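Local coordinates for E1 (Kluyveromyces marxianus, PDB 3VX6), which activates ATG12 and ATG8 as an E1-like enzyme in the two ubiquitin-like conjugation systems required for autophagy and cytoplasm-to-vacuole transport, at residues H75-K80 with V200-S205; L44-D49 with I121-I126; S169-N174 with C234-D239. All coordinates share one frame; numbering follows the deposited sequence.

Contact 1: residues H75-K80 with V200-S205; sequences HNIILK and VFKDFS
The Phe204 ring takes Leu79 CD2 at an oblique angle, with 4.4 Å from Leu79 CD2 to Phe204 CE2. One face of this ring is met off-centre by Phe201 CZ from its own segment. The Phe201 ring in turn carries Asp203 CA over one face, near the rim. The contact joins two mixed beta sheets of the Atg7 N-terminal fold, one through strand 78-86 and the other through the end of strand 198-202 and the loop after it. No hydrogen bond crosses between the segments, and the touching residues are buried. Leu79 points its CB toward segment 200-205, and Ile121 packs on the Phe204 ring.

The second meeting point is Ile77 with Lys202. The lysine chain bends at chi2 (146°) on the path that brings its CD beside Ile77 CD1. Its NZ bonds to Phe170 O and Val175 O and has a cation-pi interaction with the Phe170 ring. The amine, probably charged, thus has polar partners though buried, while the methylene chain serves as an apolar surface. The two side chains pass each other obliquely: Ile77 CD1 lies 3.7 Å from Lys202 CD and 3.9 Å from Lys202 NZ.

Contact 2: residues L44-D49 with I121-I126; sequences LYTQLD and ISFYMI
Leu44 and Phe123 form the main apolar contact, their side chains crossing at about a right angle. Two parts of the leucine reach the outer end of the ring. Leu44 CB is 3.4 Å from Phe123 CZ, and Leu44 CD1 is 3.4 Å from Phe123 CE2. The leucine carbons thus gather at CZ and CE2, with CD1 placed obliquely to the ring plane. Phe123 CG sits between the backbone N and the carbonyl carbon (chi1 66°), which turns the ring toward strand 40-47. The same Leu44 CD1 also reaches Met125 CB at 4.1 Å, so one methyl touches two residues of strand 123-130.

A methyl contact adds to this. Thr46 CG2 approaches Phe123 CE1 at 4.0 Å, again obliquely. Leu44 and Thr46 thus meet the outer end of one ring from two places on their strand.

Polar groups take no part across the contact. Thr46 OG1 is hydrogen-bonded to Ser61 O, which leaves its methyl for the ring. Ser122 OG bonds to Lys80 O.

Backbone bonds run through the strand between. Leu44 pairs with Gly81 and Thr46 with Leu79, while Phe123 pairs with Tyr82. Gly81 has no side chain, consistent with Leu44 and Phe123 meeting over the middle strand. The axes of segments 44-47 and 123-126 come within 8.9 Å at 127°, as suits second neighbours in a twisted sheet. Tyr124 points its CB the other way and packs on helix 97-114. Strand 78-86, the helices that follow and parallel strand 123-130 form a beta-alpha-beta crossover. The contact belongs to the face of this mixed sheet turned away from helix 97-114.

Contact 3: residues S169-N174 with C234-D239; sequences SFIKQN and CFLRSD
Phe170 meets both methyls of Leu236 with one edge of its ring. Phe170 CD1 is the atom at the centre of the contact. It lies 3.5 Å from Leu236 CD2 and 3.7 Å from Leu236 CD1. Both methyls lie near the plane of the ring, so the leucine sits beside the phenyl group and covers neither face. Leu236 CD1 also reaches on to Phe170 CE1, at 3.9 Å. The ring is placed by a first torsion that sets CG opposite the backbone N (chi1 -174°), which carries it from the helix toward the sheet.

Ile171 adds a smaller contact on the more exposed side. Its CG1 is 4.3 Å from Leu236 CD2, so that one leucine methyl is approached by two consecutive helix residues. The contact between the segments is wholly apolar, with no hydrogen bond across it.

Polar interactions lie around the contact. Phe170 O accepts Gln173 N at 3.0 Å, in the turn where the chain leaves the helical stretch. The Phe170 ring has a cation-pi interaction with Lys202. Arg237, the residue after Leu236, points its CB away from the helix and forms a salt bridge with Asp203. Ser238 OG bonds to Leu50 O.

This is plain packing of a helix against a sheet. The last part of helix 165-171 rests on strand 231-236, whose neighbour 198-202 adds Val200, which touches Phe170. Ile185 of strand 184-186 also touches the phenylalanine, which therefore packs against three strands of the same mixed sheet.

Contacts 1 and 2 lie nearer the centre of the chain than contact 3, and all their touching residues are buried; contact 3 also has one exposed residue. Contact 2 works within one sheet, between the two strands that flank 78-86. Contact 3 sets a helix on the other sheet. Contact 1 joins the two sheets, sharing strand 78-86's sheet with contact 2 and neighbouring strands 198-202 and 231-236 with contact 3. None has a hydrogen bond across its segments; contacts 2 and 3 are apolar, while contact 1 also uses a lysine's methylene chain. Probable hydrogen bonds tie contact to contact: Leu48 N to Ile77 O, and Asn174 ND2 to Asn76 O. Contacts 2 and 3 do not touch.

Contact 1: residues H75-K80 with V200-S205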
loop_
_atom_site.group_PDB
_atom_site.type_symbol
_atom_site.label_atom_id
_atom_site.label_comp_id
_atom_site.label_asym_id
_atom_site.label_seq_id
_atom_site.Cartn_x
_atom_site.Cartn_y
_atom_site.Cartn_z
ATOM N N HIS A 75 8.898 -12.720 12.038
ATOM C CA HIS A 75 7.827 -13.708 11.937
ATOM C C HIS A 75 7.057 -13.450 10.638
ATOM O O HIS A 75 7.494 -13.856 9.556
ATOM C CB HIS A 75 6.881 -13.592 13.148
ATOM C CG HIS A 75 6.334 -14.907 13.630
ATOM N ND1 HIS A 75 5.759 -15.836 12.787
ATOM C CD2 HIS A 75 6.252 -15.431 14.876
ATOM C CE1 HIS A 75 5.348 -16.876 13.492
ATOM N NE2 HIS A 75 5.635 -16.655 14.763
ATOM N N ASN A 76 5.914 -12.776 10.753
ATOM C CA ASN A 76 5.094 -12.445 9.592
ATOM C C ASN A 76 5.272 -10.992 9.161
ATOM O O ASN A 76 5.940 -10.204 9.832
ATOM C CB ASN A 76 3.616 -12.721 9.880
ATOM C CG ASN A 76 3.243 -14.169 9.654
ATOM O OD1 ASN A 76 3.732 -15.059 10.344
ATOM N ND2 ASN A 76 2.380 -14.412 8.675
ATOM N N ILE A 77 4.672 -10.640 8.032
ATOM C CA ILE A 77 4.777 -9.287 7.515
ATOM C C ILE A 77 3.645 -8.417 8.047
ATOM O O ILE A 77 2.462 -8.686 7.822
ATOM C CB ILE A 77 4.768 -9.294 5.969
ATOM C CG1 ILE A 77 6.091 -9.887 5.462
ATOM C CG2 ILE A 77 4.525 -7.884 5.433
ATOM C CD1 ILE A 77 6.168 -10.044 3.966
ATOM N N ILE A 78 4.017 -7.371 8.767
ATOM C CA ILE A 78 3.036 -6.474 9.341
ATOM C C ILE A 78 3.043 -5.153 8.599
ATOM O O ILE A 78 4.061 -4.468 8.552
ATOM C CB ILE A 78 3.338 -6.217 10.823
ATOM C CG1 ILE A 78 3.432 -7.552 11.574
ATOM C CG2 ILE A 78 2.288 -5.296 11.405
ATOM C CD1 ILE A 78 2.223 -8.461 11.409
ATOM N N LEU A 79 1.903 -4.796 8.016
ATOM C CA LEU A 79 1.804 -3.540 7.279
ATOM C C LEU A 79 1.326 -2.417 8.177
ATOM O O LEU A 79 0.302 -2.545 8.847
ATOM C CB LEU A 79 0.843 -3.665 6.098
ATOM C CG LEU A 79 0.856 -2.387 5.263
ATOM C CD1 LEU A 79 2.280 -2.165 4.744
ATOM C CD2 LEU A 79 -0.132 -2.479 4.121
ATOM N N LYS A 80 2.064 -1.314 8.195
ATOM C CA LYS A 80 1.664 -0.193 9.020
ATOM C C LYS A 80 0.826 0.771 8.207
ATOM O O LYS A 80 1.233 1.225 7.146
ATOM C CB LYS A 80 2.883 0.533 9.594
ATOM C CG LYS A 80 2.528 1.600 10.630
ATOM C CD LYS A 80 3.737 1.956 11.481
ATOM C CE LYS A 80 3.402 3.007 12.532
ATOM N NZ LYS A 80 4.536 3.247 13.481
ATOM N N VAL A 200 12.674 -6.552 -5.716
ATOM C CA VAL A 200 11.758 -7.669 -5.520
ATOM C C VAL A 200 10.620 -7.183 -4.629
ATOM O O VAL A 200 10.842 -6.586 -3.575
ATOM C CB VAL A 200 12.485 -8.894 -4.909
ATOM C CG1 VAL A 200 13.543 -9.371 -5.869
ATOM C CG2 VAL A 200 13.135 -8.533 -3.598
ATOM N N PHE A 201 9.397 -7.434 -5.074
ATOM C CA PHE A 201 8.211 -6.973 -4.375
ATOM C C PHE A 201 7.191 -8.085 -4.138
ATOM O O PHE A 201 6.816 -8.808 -5.062
ATOM C CB PHE A 201 7.595 -5.840 -5.212
ATOM C CG PHE A 201 6.237 -5.380 -4.759
ATOM C CD1 PHE A 201 5.240 -5.120 -5.700
ATOM C CD2 PHE A 201 5.956 -5.164 -3.420
ATOM C CE1 PHE A 201 4.002 -4.656 -5.314
ATOM C CE2 PHE A 201 4.711 -4.697 -3.025
ATOM C CZ PHE A 201 3.737 -4.444 -3.967
ATOM N N LYS A 202 6.771 -8.244 -2.885
ATOM C CA LYS A 202 5.750 -9.229 -2.563
ATOM C C LYS A 202 4.478 -8.478 -2.921
ATOM O O LYS A 202 3.905 -7.737 -2.122
ATOM C CB LYS A 202 5.804 -9.601 -1.084
ATOM C CG LYS A 202 6.877 -10.648 -0.808
ATOM C CD LYS A 202 7.562 -10.493 0.550
ATOM C CE LYS A 202 8.591 -11.597 0.735
ATOM N NZ LYS A 202 9.254 -11.565 2.062
ATOM N N ASP A 203 4.081 -8.656 -4.172
ATOM C CA ASP A 203 2.920 -8.009 -4.755
ATOM C C ASP A 203 1.618 -8.104 -3.955
ATOM O O ASP A 203 1.313 -9.130 -3.341
ATOM C CB ASP A 203 2.721 -8.578 -6.151
ATOM C CG ASP A 203 2.000 -7.629 -7.068
ATOM O OD1 ASP A 203 1.807 -8.008 -8.238
ATOM O OD2 ASP A 203 1.628 -6.518 -6.634
ATOM N N PHE A 204 0.856 -7.015 -3.967
ATOM C CA PHE A 204 -0.424 -6.964 -3.276
ATOM C C PHE A 204 -1.508 -7.364 -4.233
ATOM O O PHE A 204 -2.687 -7.179 -3.976
ATOM C CB PHE A 204 -0.705 -5.564 -2.755
ATOM C CG PHE A 204 0.169 -5.166 -1.621
ATOM C CD1 PHE A 204 1.030 -6.086 -1.040
ATOM C CD2 PHE A 204 0.131 -3.877 -1.128
ATOM C CE1 PHE A 204 1.841 -5.726 0.017
ATOM C CE2 PHE A 204 0.932 -3.503 -0.072
ATOM C CZ PHE A 204 1.794 -4.430 0.505
ATOM N N SER A 205 -1.107 -7.897 -5.369
ATOM C CA SER A 205 -2.096 -8.332 -6.319
ATOM C C SER A 205 -1.714 -9.739 -6.711
ATOM O O SER A 205 -0.533 -10.061 -6.790
ATOM C CB SER A 205 -2.114 -7.417 -7.547
ATOM O OG SER A 205 -3.110 -7.826 -8.475
#

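Contact 2: residues L44-D49 with I121-I126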
loop_
_atom_site.group_PDB
_atom_site.type_symbol
_atom_site.label_atom_id
_atom_site.label_comp_id
_atom_site.label_asym_id
_atom_site.label_seq_id
_atom_site.Cartn_x
_atom_site.Cartn_y
_atom_site.Cartn_z
ATOM N N LEU A 44 -2.488 2.000 12.174
ATOM C CA LEU A 44 -3.135 0.714 11.988
ATOM C C LEU A 44 -2.037 -0.314 11.721
ATOM O O LEU A 44 -0.943 0.028 11.278
ATOM C CB LEU A 44 -4.118 0.790 10.814
ATOM C CG LEU A 44 -5.245 1.811 11.005
ATOM C CD1 LEU A 44 -6.006 2.025 9.715
ATOM C CD2 LEU A 44 -6.169 1.327 12.098
ATOM N N TYR A 45 -2.325 -1.569 12.031
ATOM C CA TYR A 45 -1.372 -2.648 11.832
ATOM C C TYR A 45 -2.194 -3.827 11.403
ATOM O O TYR A 45 -3.205 -4.158 12.017
ATOM C CB TYR A 45 -0.641 -3.007 13.134
ATOM C CG TYR A 45 0.277 -1.930 13.664
ATOM C CD1 TYR A 45 1.525 -1.708 13.089
ATOM C CD2 TYR A 45 -0.111 -1.112 14.725
ATOM C CE1 TYR A 45 2.366 -0.701 13.552
ATOM C CE2 TYR A 45 0.722 -0.098 15.196
ATOM C CZ TYR A 45 1.960 0.102 14.602
ATOM O OH TYR A 45 2.790 1.107 15.050
ATOM N N THR A 46 -1.786 -4.457 10.327
ATOM C CA THR A 46 -2.520 -5.604 9.883
ATOM C C THR A 46 -1.471 -6.559 9.390
ATOM O O THR A 46 -0.570 -6.177 8.641
ATOM C CB THR A 46 -3.517 -5.220 8.783
ATOM O OG1 THR A 46 -4.320 -6.357 8.446
ATOM C CG2 THR A 46 -2.785 -4.708 7.554
ATOM N N GLN A 47 -1.536 -7.788 9.878
ATOM C CA GLN A 47 -0.576 -8.790 9.456
ATOM C C GLN A 47 -0.967 -9.110 8.039
ATOM O O GLN A 47 -2.077 -9.568 7.776
ATOM C CB GLN A 47 -0.670 -10.035 10.320
ATOM C CG GLN A 47 0.149 -11.184 9.813
ATOM C CD GLN A 47 0.097 -12.354 10.753
ATOM O OE1 GLN A 47 -0.069 -13.494 10.327
ATOM N NE2 GLN A 47 0.243 -12.082 12.047
ATOM N N LEU A 48 -0.060 -8.838 7.119
ATOM C CA LEU A 48 -0.343 -9.079 5.729
ATOM C C LEU A 48 -0.375 -10.566 5.453
ATOM O O LEU A 48 0.617 -11.279 5.638
ATOM C CB LEU A 48 0.698 -8.375 4.855
ATOM C CG LEU A 48 0.162 -7.254 3.951
ATOM C CD1 LEU A 48 -0.884 -6.433 4.680
ATOM C CD2 LEU A 48 1.319 -6.374 3.492
ATOM N N ASP A 49 -1.544 -11.039 5.049
ATOM C CA ASP A 49 -1.698 -12.432 4.714
ATOM C C ASP A 49 -1.374 -12.446 3.244
ATOM O O ASP A 49 -2.241 -12.171 2.414
ATOM C CB ASP A 49 -3.138 -12.901 4.924
ATOM C CG ASP A 49 -3.329 -14.359 4.559
ATOM O OD1 ASP A 49 -4.483 -14.834 4.613
ATOM O OD2 ASP A 49 -2.325 -15.030 4.221
ATOM N N ILE A 121 5.026 1.934 0.734
ATOM C CA ILE A 121 3.765 1.214 0.848
ATOM C C ILE A 121 3.107 1.396 2.196
ATOM O O ILE A 121 3.708 1.126 3.229
ATOM C CB ILE A 121 3.955 -0.304 0.621
ATOM C CG1 ILE A 121 4.260 -0.566 -0.851
ATOM C CG2 ILE A 121 2.702 -1.065 1.074
ATOM C CD1 ILE A 121 4.414 -2.019 -1.177
ATOM N N SER A 122 1.861 1.849 2.170
ATOM C CA SER A 122 1.101 2.050 3.388
ATOM C C SER A 122 -0.380 2.236 3.073
ATOM O O SER A 122 -0.776 2.346 1.919
ATOM C CB SER A 122 1.626 3.273 4.127
ATOM O OG SER A 122 1.052 3.357 5.411
ATOM N N PHE A 123 -1.210 2.232 4.099
ATOM C CA PHE A 123 -2.617 2.470 3.873
ATOM C C PHE A 123 -3.070 3.486 4.891
ATOM O O PHE A 123 -2.581 3.522 6.017
ATOM C CB PHE A 123 -3.449 1.196 3.971
ATOM C CG PHE A 123 -3.485 0.590 5.329
ATOM C CD1 PHE A 123 -2.407 -0.143 5.805
ATOM C CD2 PHE A 123 -4.636 0.682 6.106
ATOM C CE1 PHE A 123 -2.476 -0.785 7.037
ATOM C CE2 PHE A 123 -4.720 0.046 7.337
ATOM C CZ PHE A 123 -3.642 -0.691 7.805
ATOM N N TYR A 124 -3.995 4.325 4.456
ATOM C CA TYR A 124 -4.543 5.397 5.255
ATOM C C TYR A 124 -6.061 5.273 5.205
ATOM O O TYR A 124 -6.656 4.997 4.156
ATOM C CB TYR A 124 -4.099 6.732 4.665
ATOM C CG TYR A 124 -2.594 6.881 4.571
ATOM C CD1 TYR A 124 -1.872 7.504 5.594
ATOM C CD2 TYR A 124 -1.883 6.384 3.465
ATOM C CE1 TYR A 124 -0.483 7.635 5.521
ATOM C CE2 TYR A 124 -0.487 6.506 3.383
ATOM C CZ TYR A 124 0.206 7.138 4.419
ATOM O OH TYR A 124 1.578 7.295 4.371
ATOM N N MET A 125 -6.694 5.465 6.347
ATOM C CA MET A 125 -8.132 5.360 6.397
ATOM C C MET A 125 -8.696 6.616 7.015
ATOM O O MET A 125 -8.183 7.089 8.009
ATOM C CB MET A 125 -8.531 4.144 7.239
ATOM C CG MET A 125 -10.020 3.919 7.329
ATOM S SD MET A 125 -10.428 2.503 8.355
ATOM C CE MET A 125 -11.842 3.167 9.226
ATOM N N ILE A 126 -9.710 7.193 6.396
ATOM C CA ILE A 126 -10.344 8.350 6.997
ATOM C C ILE A 126 -11.698 7.787 7.367
ATOM O O ILE A 126 -12.216 6.895 6.693
ATOM C CB ILE A 126 -10.509 9.548 6.036
ATOM C CG1 ILE A 126 -11.210 9.112 4.745
ATOM C CG2 ILE A 126 -9.144 10.195 5.797
ATOM C CD1 ILE A 126 -11.596 10.261 3.815
#

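Contact 3: residues S169-N174 with C234-D239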
loop_
_atom_site.group_PDB
_atom_site.type_symbol
_atom_site.label_atom_id
_atom_site.label_comp_id
_atom_site.label_asym_id
_atom_site.label_seq_id
_atom_site.Cartn_x
_atom_site.Cartn_y
_atom_site.Cartn_z
ATOM N N SER A 169 14.915 -16.820 -0.454
ATOM C CA SER A 169 15.777 -15.877 0.244
ATOM C C SER A 169 14.986 -14.609 0.562
ATOM O O SER A 169 15.199 -13.967 1.598
ATOM C CB SER A 169 16.986 -15.548 -0.639
ATOM O OG SER A 169 17.782 -14.514 -0.088
ATOM N N PHE A 170 14.066 -14.259 -0.334
ATOM C CA PHE A 170 13.232 -13.071 -0.156
ATOM C C PHE A 170 12.047 -13.401 0.748
ATOM O O PHE A 170 11.673 -12.612 1.618
ATOM C CB PHE A 170 12.715 -12.563 -1.512
ATOM C CG PHE A 170 11.971 -11.255 -1.432
ATOM C CD1 PHE A 170 10.960 -10.960 -2.342
ATOM C CD2 PHE A 170 12.275 -10.324 -0.449
ATOM C CE1 PHE A 170 10.261 -9.762 -2.273
ATOM C CE2 PHE A 170 11.582 -9.125 -0.373
ATOM C CZ PHE A 170 10.573 -8.844 -1.287
ATOM N N ILE A 171 11.459 -14.572 0.531
ATOM C CA ILE A 171 10.318 -15.016 1.319
ATOM C C ILE A 171 10.735 -15.287 2.761
ATOM O O ILE A 171 9.937 -15.137 3.689
ATOM C CB ILE A 171 9.709 -16.282 0.708
ATOM C CG1 ILE A 171 9.288 -15.987 -0.735
ATOM C CG2 ILE A 171 8.539 -16.760 1.548
ATOM C CD1 ILE A 171 8.493 -17.090 -1.381
ATOM N N LYS A 172 11.995 -15.672 2.941
ATOM C CA LYS A 172 12.526 -15.950 4.270
ATOM C C LYS A 172 12.589 -14.638 5.041
ATOM O O LYS A 172 12.678 -14.635 6.274
ATOM C CB LYS A 172 13.923 -16.568 4.167
ATOM N N GLN A 173 12.540 -13.530 4.301
ATOM C CA GLN A 173 12.605 -12.199 4.885
ATOM C C GLN A 173 11.252 -11.611 5.235
ATOM O O GLN A 173 10.238 -11.916 4.619
ATOM C CB GLN A 173 13.342 -11.250 3.950
ATOM C CG GLN A 173 14.812 -11.137 4.250
ATOM C CD GLN A 173 15.567 -10.447 3.136
ATOM O OE1 GLN A 173 15.142 -9.398 2.636
ATOM N NE2 GLN A 173 16.702 -11.024 2.741
ATOM N N ASN A 174 11.265 -10.748 6.237
ATOM C CA ASN A 174 10.068 -10.100 6.724
ATOM C C ASN A 174 9.699 -8.870 5.873
ATOM O O ASN A 174 8.719 -8.186 6.163
ATOM C CB ASN A 174 10.290 -9.685 8.185
ATOM C CG ASN A 174 9.003 -9.631 8.982
ATOM O OD1 ASN A 174 8.944 -9.009 10.043
ATOM N ND2 ASN A 174 7.963 -10.293 8.482
ATOM N N CYS A 234 10.676 -7.752 -9.459
ATOM C CA CYS A 234 10.190 -9.118 -9.281
ATOM C C CYS A 234 8.927 -9.066 -8.429
ATOM O O CYS A 234 8.947 -8.566 -7.310
ATOM C CB CYS A 234 11.240 -9.973 -8.570
ATOM S SG CYS A 234 12.751 -10.185 -9.494
ATOM N N PHE A 235 7.830 -9.579 -8.961
ATOM C CA PHE A 235 6.568 -9.578 -8.238
ATOM C C PHE A 235 6.282 -10.968 -7.707
ATOM O O PHE A 235 5.833 -11.845 -8.439
ATOM C CB PHE A 235 5.451 -9.105 -9.167
ATOM C CG PHE A 235 5.630 -7.685 -9.639
ATOM C CD1 PHE A 235 5.432 -6.616 -8.766
ATOM C CD2 PHE A 235 6.033 -7.413 -10.946
ATOM C CE1 PHE A 235 5.631 -5.297 -9.189
ATOM C CE2 PHE A 235 6.234 -6.094 -11.376
ATOM C CZ PHE A 235 6.034 -5.037 -10.496
ATOM N N LEU A 236 6.559 -11.173 -6.429
ATOM C CA LEU A 236 6.335 -12.478 -5.830
ATOM C C LEU A 236 4.927 -12.672 -5.301
ATOM O O LEU A 236 4.355 -11.797 -4.651
ATOM C CB LEU A 236 7.354 -12.739 -4.721
ATOM C CG LEU A 236 8.772 -12.905 -5.263
ATOM C CD1 LEU A 236 9.340 -11.538 -5.616
ATOM C CD2 LEU A 236 9.644 -13.590 -4.228
ATOM N N ARG A 237 4.377 -13.842 -5.600
ATOM C CA ARG A 237 3.036 -14.216 -5.176
ATOM C C ARG A 237 3.028 -15.663 -4.680
ATOM O O ARG A 237 3.648 -16.549 -5.277
ATOM C CB ARG A 237 2.045 -14.086 -6.346
ATOM C CG ARG A 237 1.540 -12.674 -6.666
ATOM C CD ARG A 237 2.380 -11.963 -7.721
ATOM N NE ARG A 237 1.740 -10.737 -8.198
ATOM C CZ ARG A 237 0.763 -10.695 -9.100
ATOM N NH1 ARG A 237 0.303 -11.814 -9.639
ATOM N NH2 ARG A 237 0.243 -9.531 -9.464
ATOM N N SER A 238 2.332 -15.916 -3.583
ATOM C CA SER A 238 2.255 -17.281 -3.082
ATOM C C SER A 238 1.310 -18.007 -4.048
ATOM O O SER A 238 1.182 -19.222 -4.047
ATOM C CB SER A 238 1.695 -17.277 -1.656
ATOM O OG SER A 238 0.471 -16.568 -1.598
ATOM N N ASP A 239 0.692 -17.204 -4.902
ATOM C CA ASP A 239 -0.281 -17.616 -5.905
ATOM C C ASP A 239 0.212 -18.477 -7.086
ATOM O O ASP A 239 -0.601 -19.107 -7.764
ATOM C CB ASP A 239 -0.916 -16.344 -6.474
ATOM C CG ASP A 239 -2.220 -16.603 -7.176
ATOM O OD1 ASP A 239 -2.521 -15.893 -8.164
ATOM O OD2 ASP A 239 -2.954 -17.509 -6.729
#